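Local coordinates for DNA protection during starvation protein (Mycobacterium smegmatis, PDB 2YW6), which probably oxidises iron(II) with hydrogen peroxide and stores it as a ferric mineral inside a hollow dodecamer, shielding DNA from hydroxyl radicals, and also binds DNA, at residues L35-W40 / S96-T101; R62-E67 / G143-F148; H105-D110 / A154-A159. All blocks are in the same frame, centred on the assembly; numbering follows the deposited sequence.

Contact 1. Residues L35-W40 / S96-T101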
ATOM      1  N   LEU B  35      -1.464 -30.383   3.768  1.00 31.19           N
ATOM      2  CA  LEU B  35      -2.318 -29.363   3.148  1.00 29.88           C
ATOM      3  C   LEU B  35      -1.800 -29.036   1.760  1.00 27.92           C
ATOM      4  O   LEU B  35      -2.548 -29.008   0.790  1.00 25.07           O
ATOM      5  CB  LEU B  35      -2.316 -28.067   3.974  1.00 31.20           C
ATOM      6  CG  LEU B  35      -3.496 -27.667   4.872  1.00 32.99           C
ATOM      7  CD1 LEU B  35      -4.730 -28.525   4.568  1.00 30.00           C
ATOM      8  CD2 LEU B  35      -3.070 -27.790   6.318  1.00 31.14           C
ATOM      9  N   LYS B  36      -0.501 -28.778   1.685  1.00 28.79           N
ATOM     10  CA  LYS B  36       0.144 -28.441   0.426  1.00 29.86           C
ATOM     11  C   LYS B  36       0.073 -29.615  -0.548  1.00 30.55           C
ATOM     12  O   LYS B  36      -0.197 -29.425  -1.737  1.00 29.84           O
ATOM     13  CB  LYS B  36       1.604 -28.056   0.675  1.00 31.14           C
ATOM     14  CG  LYS B  36       2.016 -26.770  -0.015  1.00 31.85           C
ATOM     15  CD  LYS B  36       1.183 -25.612   0.461  1.00 32.34           C
ATOM     16  CE  LYS B  36       1.588 -24.330  -0.256  1.00 31.84           C
ATOM     17  NZ  LYS B  36       1.366 -24.473  -1.705  1.00 34.57           N
ATOM     18  N   HIS B  37       0.302 -30.823  -0.032  1.00 32.51           N
ATOM     19  CA  HIS B  37       0.248 -32.035  -0.843  1.00 33.32           C
ATOM     20  C   HIS B  37      -1.082 -32.173  -1.581  1.00 32.69           C
ATOM     21  O   HIS B  37      -1.100 -32.490  -2.768  1.00 33.35           O
ATOM     22  CB  HIS B  37       0.458 -33.290   0.020  1.00 33.90           C
ATOM     23  CG  HIS B  37       0.349 -34.575  -0.750  1.00 33.65           C
ATOM     24  ND1 HIS B  37       1.402 -35.115  -1.462  1.00 32.25           N
ATOM     25  CD2 HIS B  37      -0.706 -35.402  -0.962  1.00 32.12           C
ATOM     26  CE1 HIS B  37       0.999 -36.213  -2.075  1.00 31.38           C
ATOM     27  NE2 HIS B  37      -0.274 -36.410  -1.792  1.00 30.97           N
ATOM     28  N   VAL B  38      -2.194 -31.953  -0.882  1.00 33.28           N
ATOM     29  CA  VAL B  38      -3.493 -32.088  -1.534  1.00 36.26           C
ATOM     30  C   VAL B  38      -3.705 -30.928  -2.501  1.00 36.84           C
ATOM     31  O   VAL B  38      -4.307 -31.104  -3.564  1.00 37.70           O
ATOM     32  CB  VAL B  38      -4.686 -32.155  -0.516  1.00 35.37           C
ATOM     33  CG1 VAL B  38      -4.199 -32.582   0.861  1.00 30.99           C
ATOM     34  CG2 VAL B  38      -5.427 -30.832  -0.473  1.00 32.85           C
ATOM     35  N   HIS B  39      -3.204 -29.747  -2.141  1.00 38.39           N
ATOM     36  CA  HIS B  39      -3.338 -28.593  -3.014  1.00 39.36           C
ATOM     37  C   HIS B  39      -2.757 -28.952  -4.375  1.00 39.60           C
ATOM     38  O   HIS B  39      -3.328 -28.615  -5.416  1.00 38.75           O
ATOM     39  CB  HIS B  39      -2.585 -27.391  -2.447  1.00 40.88           C
ATOM     40  CG  HIS B  39      -2.628 -26.180  -3.332  1.00 46.04           C
ATOM     41  ND1 HIS B  39      -3.154 -24.974  -2.920  1.00 46.80           N
ATOM     42  CD2 HIS B  39      -2.208 -25.988  -4.607  1.00 47.17           C
ATOM     43  CE1 HIS B  39      -3.059 -24.095  -3.901  1.00 47.18           C
ATOM     44  NE2 HIS B  39      -2.488 -24.684  -4.936  1.00 47.04           N
ATOM     45  N   TRP B  40      -1.621 -29.642  -4.354  1.00 37.74           N
ATOM     46  CA  TRP B  40      -0.946 -30.030  -5.582  1.00 35.75           C
ATOM     47  C   TRP B  40      -1.592 -31.203  -6.303  1.00 35.50           C
ATOM     48  O   TRP B  40      -1.504 -31.318  -7.525  1.00 36.07           O
ATOM     49  CB  TRP B  40       0.520 -30.371  -5.292  1.00 34.10           C
ATOM     50  CG  TRP B  40       1.299 -29.247  -4.685  1.00 32.19           C
ATOM     51  CD1 TRP B  40       1.094 -27.909  -4.875  1.00 31.51           C
ATOM     52  CD2 TRP B  40       2.442 -29.359  -3.824  1.00 31.20           C
ATOM     53  NE1 TRP B  40       2.033 -27.185  -4.187  1.00 31.80           N
ATOM     54  CE2 TRP B  40       2.870 -28.045  -3.536  1.00 30.86           C
ATOM     55  CE3 TRP B  40       3.139 -30.436  -3.273  1.00 32.27           C
ATOM     56  CZ2 TRP B  40       3.975 -27.783  -2.712  1.00 29.46           C
ATOM     57  CZ3 TRP B  40       4.243 -30.170  -2.448  1.00 31.47           C
ATOM     58  CH2 TRP B  40       4.643 -28.852  -2.183  1.00 30.57           C
ATOM     59  N   SER B  96      -2.153 -40.582   2.406  1.00 44.95           N
ATOM     60  CA  SER B  96      -1.915 -41.467   1.283  1.00 47.67           C
ATOM     61  C   SER B  96      -2.755 -41.266   0.030  1.00 47.99           C
ATOM     62  O   SER B  96      -2.732 -42.112  -0.866  1.00 47.32           O
ATOM     63  CB  SER B  96      -2.033 -42.915   1.767  1.00 51.37           C
ATOM     64  OG  SER B  96      -3.106 -43.057   2.684  1.00 54.05           O
ATOM     65  N   VAL B  97      -3.499 -40.167  -0.051  1.00 45.96           N
ATOM     66  CA  VAL B  97      -4.294 -39.915  -1.249  1.00 43.07           C
ATOM     67  C   VAL B  97      -3.419 -39.062  -2.153  1.00 46.13           C
ATOM     68  O   VAL B  97      -2.883 -38.045  -1.706  1.00 41.92           O
ATOM     69  CB  VAL B  97      -5.579 -39.126  -0.949  1.00 42.40           C
ATOM     70  CG1 VAL B  97      -6.385 -38.970  -2.223  1.00 39.64           C
ATOM     71  CG2 VAL B  97      -6.392 -39.825   0.128  1.00 42.35           C
ATOM     72  N   GLU B  98      -3.274 -39.465  -3.412  1.00 47.94           N
ATOM     73  CA  GLU B  98      -2.439 -38.716  -4.346  1.00 50.38           C
ATOM     74  C   GLU B  98      -3.247 -37.960  -5.385  1.00 51.85           C
ATOM     75  O   GLU B  98      -4.210 -37.285  -5.041  1.00 46.17           O
ATOM     76  CB  GLU B  98      -1.447 -39.667  -5.000  1.00 57.13           C
ATOM     77  CG  GLU B  98      -0.398 -40.145  -4.018  1.00 72.77           C
ATOM     78  CD  GLU B  98       0.227 -41.460  -4.420  1.00 79.53           C
ATOM     79  OE1 GLU B  98       0.661 -41.589  -5.585  1.00 81.63           O
ATOM     80  OE2 GLU B  98       0.293 -42.364  -3.562  1.00 82.33           O
ATOM     81  N   ARG B  99      -2.846 -38.047  -6.647  1.00 53.97           N
ATOM     82  CA  ARG B  99      -3.582 -37.370  -7.717  1.00 54.50           C
ATOM     83  C   ARG B  99      -5.030 -37.832  -7.504  1.00 54.81           C
ATOM     84  O   ARG B  99      -5.297 -39.033  -7.510  1.00 49.88           O
ATOM     85  CB  ARG B  99      -3.072 -37.861  -9.072  1.00 60.26           C
ATOM     86  CG  ARG B  99      -3.515 -37.059 -10.280  1.00 78.28           C
ATOM     87  CD  ARG B  99      -2.408 -36.116 -10.705  1.00 88.23           C
ATOM     88  NE  ARG B  99      -2.539 -35.668 -12.088  1.00 91.42           N
ATOM     89  CZ  ARG B  99      -1.602 -34.982 -12.735  1.00 92.37           C
ATOM     90  NH1 ARG B  99      -0.467 -34.670 -12.122  1.00 91.09           N
ATOM     91  NH2 ARG B  99      -1.793 -34.609 -13.996  1.00 92.88           N
ATOM     92  N   ASP B 100      -5.966 -36.917  -7.295  1.00 54.67           N
ATOM     93  CA  ASP B 100      -7.337 -37.355  -7.069  1.00 53.89           C
ATOM     94  C   ASP B 100      -8.322 -36.200  -7.086  1.00 52.91           C
ATOM     95  O   ASP B 100      -7.935 -35.047  -7.242  1.00 47.52           O
ATOM     96  CB  ASP B 100      -7.425 -38.120  -5.737  1.00 64.39           C
ATOM     97  CG  ASP B 100      -8.337 -39.334  -5.819  1.00 80.65           C
ATOM     98  OD1 ASP B 100      -8.248 -40.220  -4.946  1.00 89.06           O
ATOM     99  OD2 ASP B 100      -9.150 -39.406  -6.760  1.00 89.86           O
ATOM    100  N   THR B 101      -9.602 -36.513  -6.926  1.00 50.71           N
ATOM    101  CA  THR B 101     -10.654 -35.504  -6.953  1.00 45.32           C
ATOM    102  C   THR B 101     -10.848 -34.778  -5.627  1.00 43.96           C
ATOM    103  O   THR B 101     -10.244 -35.132  -4.606  1.00 39.79           O
ATOM    104  CB  THR B 101     -12.013 -36.123  -7.363  1.00 50.49           C
ATOM    105  OG1 THR B 101     -12.415 -37.097  -6.389  1.00 58.68           O
ATOM    106  CG2 THR B 101     -11.901 -36.792  -8.718  1.00 60.08           C
TER
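H37 and V97 hold this contact together with a single side-chain-to-backbone hydrogen bond, and E98 packs beside it. In the ferritin-like four-helix bundle it ties the last turns of the first helix, 12-41, to the end of the long connection, with its short helix 83-89, that runs along the bundle from helix 47-75 to helix 102-127. H37 has the most surface buried of the three. Its ring is directed at the connection because CG lies anti to the backbone N (chi1 177°). H37 NE2 donates to V97 O at 3.1 Å. The bond is bent, with an N-H...O angle of 137°; the oxygen lies in the imidazole plane, while the donor is tilted 23° from the carbonyl plane. V97 thus takes part through its backbone, and its side chain packs instead on H105 of helix 102-127. ND1 of the same ring is hydrogen-bonded to the backbone N of G81 in the second subunit, so both ring nitrogens are engaged. This pattern is consistent with a neutral ring protonated on NE2. E98 borders the ring edge with its CA 4.1 Å from H37 NE2. Its carboxylate is turned to another partner, OE1 forming a salt bridge with K80 of the second subunit. The charged tip therefore serves the subunit interface, whereas the aliphatic part of E98 meets the histidine, with CG 4.3 Å from H37 NE2.

Contact 2. Residues R62-E67 / G143-F148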
ATOM      1  N   ARG B  62       1.256 -22.755   9.199  1.00 31.33           N
ATOM      2  CA  ARG B  62       2.705 -22.543   9.190  1.00 32.40           C
ATOM      3  C   ARG B  62       3.072 -21.542  10.289  1.00 32.45           C
ATOM      4  O   ARG B  62       4.086 -21.683  10.987  1.00 28.60           O
ATOM      5  CB  ARG B  62       3.148 -21.982   7.836  1.00 30.23           C
ATOM      6  CG  ARG B  62       3.442 -23.038   6.800  1.00 26.06           C
ATOM      7  CD  ARG B  62       3.633 -22.427   5.408  1.00 26.01           C
ATOM      8  NE  ARG B  62       4.039 -23.443   4.432  1.00 23.52           N
ATOM      9  CZ  ARG B  62       4.176 -23.223   3.124  1.00 25.02           C
ATOM     10  NH1 ARG B  62       3.937 -22.019   2.628  1.00 25.85           N
ATOM     11  NH2 ARG B  62       4.541 -24.208   2.301  1.00 25.09           N
ATOM     12  N   GLY B  63       2.237 -20.515  10.414  1.00 32.11           N
ATOM     13  CA  GLY B  63       2.458 -19.490  11.418  1.00 30.58           C
ATOM     14  C   GLY B  63       2.222 -20.057  12.795  1.00 29.77           C
ATOM     15  O   GLY B  63       2.878 -19.661  13.748  1.00 27.03           O
ATOM     16  N   TYR B  64       1.279 -20.984  12.908  1.00 31.21           N
ATOM     17  CA  TYR B  64       1.013 -21.586  14.208  1.00 33.70           C
ATOM     18  C   TYR B  64       2.221 -22.435  14.625  1.00 34.00           C
ATOM     19  O   TYR B  64       2.500 -22.581  15.817  1.00 33.64           O
ATOM     20  CB  TYR B  64      -0.249 -22.468  14.173  1.00 34.88           C
ATOM     21  CG  TYR B  64      -1.560 -21.731  13.966  1.00 36.22           C
ATOM     22  CD1 TYR B  64      -1.654 -20.346  14.130  1.00 36.12           C
ATOM     23  CD2 TYR B  64      -2.727 -22.437  13.675  1.00 35.64           C
ATOM     24  CE1 TYR B  64      -2.875 -19.688  14.009  1.00 34.58           C
ATOM     25  CE2 TYR B  64      -3.946 -21.794  13.555  1.00 36.67           C
ATOM     26  CZ  TYR B  64      -4.022 -20.421  13.727  1.00 37.84           C
ATOM     27  OH  TYR B  64      -5.253 -19.791  13.621  1.00 37.10           O
ATOM     28  N   ALA B  65       2.926 -22.995  13.642  1.00 33.86           N
ATOM     29  CA  ALA B  65       4.098 -23.808  13.929  1.00 35.19           C
ATOM     30  C   ALA B  65       5.170 -22.906  14.534  1.00 37.13           C
ATOM     31  O   ALA B  65       5.862 -23.292  15.490  1.00 36.50           O
ATOM     32  CB  ALA B  65       4.617 -24.466  12.659  1.00 35.32           C
ATOM     33  N   ASP B  66       5.300 -21.701  13.982  1.00 37.06           N
ATOM     34  CA  ASP B  66       6.285 -20.758  14.496  1.00 36.94           C
ATOM     35  C   ASP B  66       5.962 -20.391  15.935  1.00 35.47           C
ATOM     36  O   ASP B  66       6.843 -20.427  16.791  1.00 31.80           O
ATOM     37  CB  ASP B  66       6.337 -19.506  13.628  1.00 39.95           C
ATOM     38  CG  ASP B  66       7.108 -19.729  12.356  1.00 46.42           C
ATOM     39  OD1 ASP B  66       7.262 -18.776  11.562  1.00 52.15           O
ATOM     40  OD2 ASP B  66       7.564 -20.868  12.145  1.00 51.03           O
ATOM     41  N   GLU B  67       4.698 -20.038  16.186  1.00 35.13           N
ATOM     42  CA  GLU B  67       4.212 -19.674  17.523  1.00 32.96           C
ATOM     43  C   GLU B  67       4.483 -20.814  18.509  1.00 31.18           C
ATOM     44  O   GLU B  67       5.193 -20.644  19.499  1.00 31.26           O
ATOM     45  CB  GLU B  67       2.705 -19.372  17.463  1.00 32.79           C
ATOM     46  CG  GLU B  67       2.386 -17.967  16.968  1.00 38.64           C
ATOM     47  CD  GLU B  67       1.003 -17.815  16.334  1.00 38.45           C
ATOM     48  OE1 GLU B  67       0.013 -18.387  16.839  1.00 38.36           O
ATOM     49  OE2 GLU B  67       0.910 -17.092  15.321  1.00 40.43           O
ATOM     50  N   GLY B 143      -9.951 -22.270  16.966  1.00 35.19           N
ATOM     51  CA  GLY B 143     -10.993 -21.546  16.254  1.00 37.17           C
ATOM     52  C   GLY B 143     -10.857 -21.677  14.744  1.00 38.22           C
ATOM     53  O   GLY B 143     -11.832 -21.969  14.042  1.00 38.55           O
ATOM     54  N   GLU B 144      -9.645 -21.465  14.239  1.00 37.72           N
ATOM     55  CA  GLU B 144      -9.389 -21.563  12.808  1.00 36.99           C
ATOM     56  C   GLU B 144      -9.364 -23.015  12.345  1.00 36.03           C
ATOM     57  O   GLU B 144      -9.927 -23.335  11.304  1.00 35.24           O
ATOM     58  CB  GLU B 144      -8.080 -20.857  12.466  1.00 38.59           C
ATOM     59  CG  GLU B 144      -8.150 -19.359  12.707  1.00 39.56           C
ATOM     60  CD  GLU B 144      -9.124 -18.665  11.764  1.00 40.27           C
ATOM     61  OE1 GLU B 144      -9.423 -17.472  11.967  1.00 39.86           O
ATOM     62  OE2 GLU B 144      -9.587 -19.314  10.808  1.00 41.55           O
ATOM     63  N   LEU B 145      -8.728 -23.895  13.119  1.00 34.40           N
ATOM     64  CA  LEU B 145      -8.690 -25.318  12.778  1.00 31.94           C
ATOM     65  C   LEU B 145     -10.096 -25.864  12.590  1.00 32.72           C
ATOM     66  O   LEU B 145     -10.358 -26.604  11.651  1.00 33.54           O
ATOM     67  CB  LEU B 145      -8.007 -26.128  13.879  1.00 30.27           C
ATOM     68  CG  LEU B 145      -6.492 -26.340  13.839  1.00 28.58           C
ATOM     69  CD1 LEU B 145      -5.886 -25.607  12.639  1.00 26.38           C
ATOM     70  CD2 LEU B 145      -5.883 -25.875  15.160  1.00 24.72           C
ATOM     71  N   GLU B 146     -11.000 -25.505  13.491  1.00 35.13           N
ATOM     72  CA  GLU B 146     -12.376 -25.978  13.406  1.00 36.87           C
ATOM     73  C   GLU B 146     -13.175 -25.317  12.293  1.00 36.98           C
ATOM     74  O   GLU B 146     -13.988 -25.967  11.638  1.00 37.31           O
ATOM     75  CB  GLU B 146     -13.069 -25.775  14.745  1.00 37.12           C
ATOM     76  CG  GLU B 146     -12.713 -26.850  15.741  1.00 40.77           C
ATOM     77  CD  GLU B 146     -13.104 -26.492  17.148  1.00 41.13           C
ATOM     78  OE1 GLU B 146     -14.141 -25.810  17.312  1.00 41.43           O
ATOM     79  OE2 GLU B 146     -12.380 -26.904  18.081  1.00 39.46           O
ATOM     80  N   LYS B 147     -12.954 -24.023  12.083  1.00 38.14           N
ATOM     81  CA  LYS B 147     -13.651 -23.329  11.017  1.00 38.19           C
ATOM     82  C   LYS B 147     -13.246 -23.960   9.685  1.00 37.36           C
ATOM     83  O   LYS B 147     -14.083 -24.224   8.827  1.00 40.91           O
ATOM     84  CB  LYS B 147     -13.294 -21.840  10.999  1.00 36.85           C
ATOM     85  CG  LYS B 147     -13.969 -21.104   9.848  1.00 35.26           C
ATOM     86  CD  LYS B 147     -13.181 -19.897   9.361  1.00 35.95           C
ATOM     87  CE  LYS B 147     -13.461 -18.675  10.205  1.00 35.68           C
ATOM     88  NZ  LYS B 147     -13.004 -17.424   9.530  1.00 36.98           N
ATOM     89  N   PHE B 148     -11.956 -24.206   9.514  1.00 34.74           N
ATOM     90  CA  PHE B 148     -11.471 -24.800   8.279  1.00 34.53           C
ATOM     91  C   PHE B 148     -12.119 -26.153   7.980  1.00 34.98           C
ATOM     92  O   PHE B 148     -12.493 -26.426   6.834  1.00 33.63           O
ATOM     93  CB  PHE B 148      -9.952 -24.976   8.323  1.00 31.10           C
ATOM     94  CG  PHE B 148      -9.372 -25.440   7.023  1.00 27.91           C
ATOM     95  CD1 PHE B 148      -9.162 -24.542   5.980  1.00 25.81           C
ATOM     96  CD2 PHE B 148      -9.079 -26.786   6.824  1.00 25.67           C
ATOM     97  CE1 PHE B 148      -8.665 -24.978   4.757  1.00 25.54           C
ATOM     98  CE2 PHE B 148      -8.582 -27.238   5.606  1.00 27.10           C
ATOM     99  CZ  PHE B 148      -8.376 -26.336   4.567  1.00 26.95           C
TER
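Y64 reaches across from helix 47-75 to touch E144 and L145 on helix 132-155, bridging backbones whose CA atoms at Y64 and L145 are 10.5 Å apart. The side chain starts with CB pointing at the facing helix. CG sits anti to the carbonyl carbon and beside the backbone N (chi1 -67°), which sends the ring outward across the gap between the helices. Along one flank of the ring, CD2 and then CE2 pass the methyl of L145: Y64 CE2 comes within 4.4 Å of L145 CD1, an apolar contact made at the ring edge, near its plane. The first bond of L145 does not aim at the tyrosine, but its CD1 methyl does approach the ring. H141, also on helix 132-155, stacks on the Y64 ring, and its NE2 is hydrogen-bonded to E67 OE1, one turn further along helix 47-75. These two long helices are the second and fourth of the ferritin-like four-helix bundle, and the contact is buried inside it, its centre about 7 Å from the centre of the chain. Further out, CZ of Y64 stands 4.3 Å from E144 CB. At the tip, OH lies against the aliphatic part of E144, modelled 3.2 Å from CB and 3.1 Å from CG, values too close to be taken literally at this resolution. The two side chains cross at about a right angle, and the ring and carboxylate planes are 44° apart. A bend at chi2 (-66°) swings the glutamate carboxylate off the hydroxyl, so that E144 OE1 is 5.0 Å from Y64 OH and no hydrogen bond joins the pair.

Contact 3. Residues H105-D110 / A154-A159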
ATOM      1  N   HIS B 105     -10.048 -36.123  -1.610  1.00 35.62           N
ATOM      2  CA  HIS B 105      -9.150 -35.355  -0.762  1.00 34.63           C
ATOM      3  C   HIS B 105      -9.880 -34.672   0.387  1.00 35.27           C
ATOM      4  O   HIS B 105      -9.365 -34.620   1.509  1.00 34.52           O
ATOM      5  CB  HIS B 105      -8.379 -34.315  -1.579  1.00 34.32           C
ATOM      6  CG  HIS B 105      -7.229 -34.885  -2.347  1.00 32.34           C
ATOM      7  ND1 HIS B 105      -6.132 -35.458  -1.735  1.00 32.18           N
ATOM      8  CD2 HIS B 105      -7.007 -34.983  -3.683  1.00 30.96           C
ATOM      9  CE1 HIS B 105      -5.288 -35.881  -2.657  1.00 33.26           C
ATOM     10  NE2 HIS B 105      -5.792 -35.606  -3.848  1.00 31.72           N
ATOM     11  N   LEU B 106     -11.076 -34.158   0.140  1.00 33.52           N
ATOM     12  CA  LEU B 106     -11.777 -33.492   1.227  1.00 33.69           C
ATOM     13  C   LEU B 106     -12.192 -34.465   2.322  1.00 32.85           C
ATOM     14  O   LEU B 106     -12.056 -34.167   3.509  1.00 34.14           O
ATOM     15  CB  LEU B 106     -12.964 -32.693   0.681  1.00 35.03           C
ATOM     16  CG  LEU B 106     -12.619 -31.202   0.488  1.00 38.72           C
ATOM     17  CD1 LEU B 106     -11.200 -30.998  -0.033  1.00 38.55           C
ATOM     18  CD2 LEU B 106     -13.610 -30.599  -0.470  1.00 40.46           C
ATOM     19  N   ALA B 107     -12.661 -35.640   1.923  1.00 32.15           N
ATOM     20  CA  ALA B 107     -13.076 -36.658   2.878  1.00 31.61           C
ATOM     21  C   ALA B 107     -11.883 -37.031   3.751  1.00 31.02           C
ATOM     22  O   ALA B 107     -12.005 -37.125   4.982  1.00 31.22           O
ATOM     23  CB  ALA B 107     -13.598 -37.892   2.135  1.00 31.70           C
ATOM     24  N   ALA B 108     -10.732 -37.232   3.105  1.00 28.57           N
ATOM     25  CA  ALA B 108      -9.497 -37.591   3.800  1.00 27.25           C
ATOM     26  C   ALA B 108      -9.077 -36.473   4.751  1.00 28.10           C
ATOM     27  O   ALA B 108      -8.707 -36.742   5.894  1.00 26.84           O
ATOM     28  CB  ALA B 108      -8.369 -37.880   2.782  1.00 21.15           C
ATOM     29  N   LEU B 109      -9.144 -35.224   4.276  1.00 29.41           N
ATOM     30  CA  LEU B 109      -8.765 -34.058   5.087  1.00 32.93           C
ATOM     31  C   LEU B 109      -9.686 -33.857   6.280  1.00 35.12           C
ATOM     32  O   LEU B 109      -9.238 -33.442   7.353  1.00 33.81           O
ATOM     33  CB  LEU B 109      -8.758 -32.775   4.245  1.00 35.19           C
ATOM     34  CG  LEU B 109      -7.464 -32.387   3.528  1.00 36.71           C
ATOM     35  CD1 LEU B 109      -7.692 -31.073   2.836  1.00 36.07           C
ATOM     36  CD2 LEU B 109      -6.312 -32.266   4.513  1.00 38.09           C
ATOM     37  N   ASP B 110     -10.973 -34.128   6.085  1.00 35.21           N
ATOM     38  CA  ASP B 110     -11.939 -34.008   7.169  1.00 34.43           C
ATOM     39  C   ASP B 110     -11.457 -34.944   8.285  1.00 34.01           C
ATOM     40  O   ASP B 110     -11.452 -34.585   9.475  1.00 30.06           O
ATOM     41  CB  ASP B 110     -13.325 -34.447   6.687  1.00 38.17           C
ATOM     42  CG  ASP B 110     -14.407 -34.203   7.721  1.00 41.44           C
ATOM     43  OD1 ASP B 110     -15.476 -34.837   7.625  1.00 45.31           O
ATOM     44  OD2 ASP B 110     -14.201 -33.368   8.624  1.00 44.72           O
ATOM     45  N   ALA B 154     -18.390 -28.715   4.341  1.00 33.87           N
ATOM     46  CA  ALA B 154     -19.375 -28.015   3.524  1.00 33.81           C
ATOM     47  C   ALA B 154     -19.327 -28.447   2.064  1.00 36.96           C
ATOM     48  O   ALA B 154     -20.338 -28.383   1.374  1.00 36.17           O
ATOM     49  CB  ALA B 154     -19.171 -26.501   3.629  1.00 33.80           C
ATOM     50  N   HIS B 155     -18.162 -28.872   1.583  1.00 41.34           N
ATOM     51  CA  HIS B 155     -18.056 -29.325   0.193  1.00 44.70           C
ATOM     52  C   HIS B 155     -18.701 -30.696   0.018  1.00 46.37           C
ATOM     53  O   HIS B 155     -19.259 -31.008  -1.039  1.00 46.42           O
ATOM     54  CB  HIS B 155     -16.605 -29.488  -0.251  1.00 48.57           C
ATOM     55  CG  HIS B 155     -15.921 -28.218  -0.639  1.00 55.07           C
ATOM     56  ND1 HIS B 155     -15.349 -27.368   0.285  1.00 58.24           N
ATOM     57  CD2 HIS B 155     -15.652 -27.690  -1.853  1.00 57.69           C
ATOM     58  CE1 HIS B 155     -14.754 -26.374  -0.348  1.00 60.09           C
ATOM     59  NE2 HIS B 155     -14.925 -26.546  -1.647  1.00 60.07           N
ATOM     60  N   LEU B 156     -18.581 -31.528   1.045  1.00 50.48           N
ATOM     61  CA  LEU B 156     -19.115 -32.876   0.993  1.00 54.42           C
ATOM     62  C   LEU B 156     -20.610 -32.924   1.309  1.00 60.62           C
ATOM     63  O   LEU B 156     -21.150 -33.987   1.614  1.00 62.58           O
ATOM     64  CB  LEU B 156     -18.335 -33.769   1.970  1.00 53.67           C
ATOM     65  CG  LEU B 156     -16.807 -33.765   1.850  1.00 51.80           C
ATOM     66  CD1 LEU B 156     -16.196 -34.563   2.993  1.00 52.52           C
ATOM     67  CD2 LEU B 156     -16.394 -34.346   0.518  1.00 51.11           C
ATOM     68  N   GLU B 157     -21.279 -31.781   1.240  1.00 76.77           N
ATOM     69  CA  GLU B 157     -22.705 -31.735   1.528  1.00 86.92           C
ATOM     70  C   GLU B 157     -23.479 -31.217   0.332  1.00 93.86           C
ATOM     71  O   GLU B 157     -23.830 -30.043   0.280  1.00103.10           O
ATOM     72  CB  GLU B 157     -22.975 -30.843   2.739  1.00 80.95           C
ATOM     73  CG  GLU B 157     -22.575 -31.455   4.070  1.00 77.37           C
ATOM     74  CD  GLU B 157     -22.866 -30.534   5.239  1.00 76.53           C
ATOM     75  OE1 GLU B 157     -24.000 -30.014   5.322  1.00 77.13           O
ATOM     76  OE2 GLU B 157     -21.964 -30.332   6.080  1.00 76.81           O
ATOM     77  N   SER B 158     -23.754 -32.095  -0.626  1.00112.35           N
ATOM     78  CA  SER B 158     -24.481 -31.705  -1.826  1.00131.66           C
ATOM     79  C   SER B 158     -25.988 -31.610  -1.607  1.00136.05           C
ATOM     80  O   SER B 158     -26.772 -31.834  -2.528  1.00158.46           O
ATOM     81  CB  SER B 158     -24.179 -32.688  -2.954  1.00140.90           C
ATOM     82  OG  SER B 158     -22.789 -32.722  -3.221  1.00130.60           O
ATOM     83  N   ALA B 159     -26.378 -31.274  -0.381  1.00139.94           N
ATOM     84  CA  ALA B 159     -27.781 -31.121  -0.000  1.00140.49           C
ATOM     85  C   ALA B 159     -27.872 -30.896   1.504  1.00142.77           C
ATOM     86  O   ALA B 159     -28.706 -30.124   1.977  1.00148.58           O
ATOM     87  CB  ALA B 159     -28.588 -32.359  -0.391  1.00129.23           C
TER
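L106 and A107 on helix 102-127 receive H155 and L156, an apolar contact near one end of the ferritin-like four-helix bundle, where the third helix meets H155 near the end of the fourth, 132-155, and L156 just after it. L106 points at the other segment and divides its contacts. Its CB packs on CD2 of L156 at 3.8 Å. Its CD2 methyl goes to H155 instead, modelled 3.2 Å from CB and 3.3 Å from CG, and the two side chains cross obliquely. The histidine is fixed from other directions: ND1 is hydrogen-bonded to F151 O in the preceding turn, and the ring meets F47 of the fifth subunit edge-to-face. A107 follows, offering backbone more than side chain. CD1 of L156 lies over it, 3.8 Å from A107 CA and 4.3 Å from A107 CB. L156 thereby straddles two neighbouring residues, one methyl on each. One turn on, D110 borders the same leucine loosely, with its CB 4.7 Å from L156 CD1, while its carboxylate ties the two helices by charge through a salt bridge from OD2 to NE of R153.

Contacts 1 and 3 lie on the same side of the chain's centre, their own centres 14 Å apart; V38 CB and H105 ND1, 3.8 Å apart, join them, and strand 100-101 leads directly into helix 102-127. Contact 2 sits deeper, 20 Å from the centre of each. It touches contact 1 through L35 CD1 and F148 CE2, 4.2 Å apart, but contact 3 only approaches it, nearest atoms about 5 Å away, although both use helix 132-155. Contact 2 also holds D66, by similarity an iron ligand shared between subunits, and the Y64 side chain lies about 11 Å from that of E70, another such ligand. K36 of contact 1 forms a salt bridge with D66 of the second subunit.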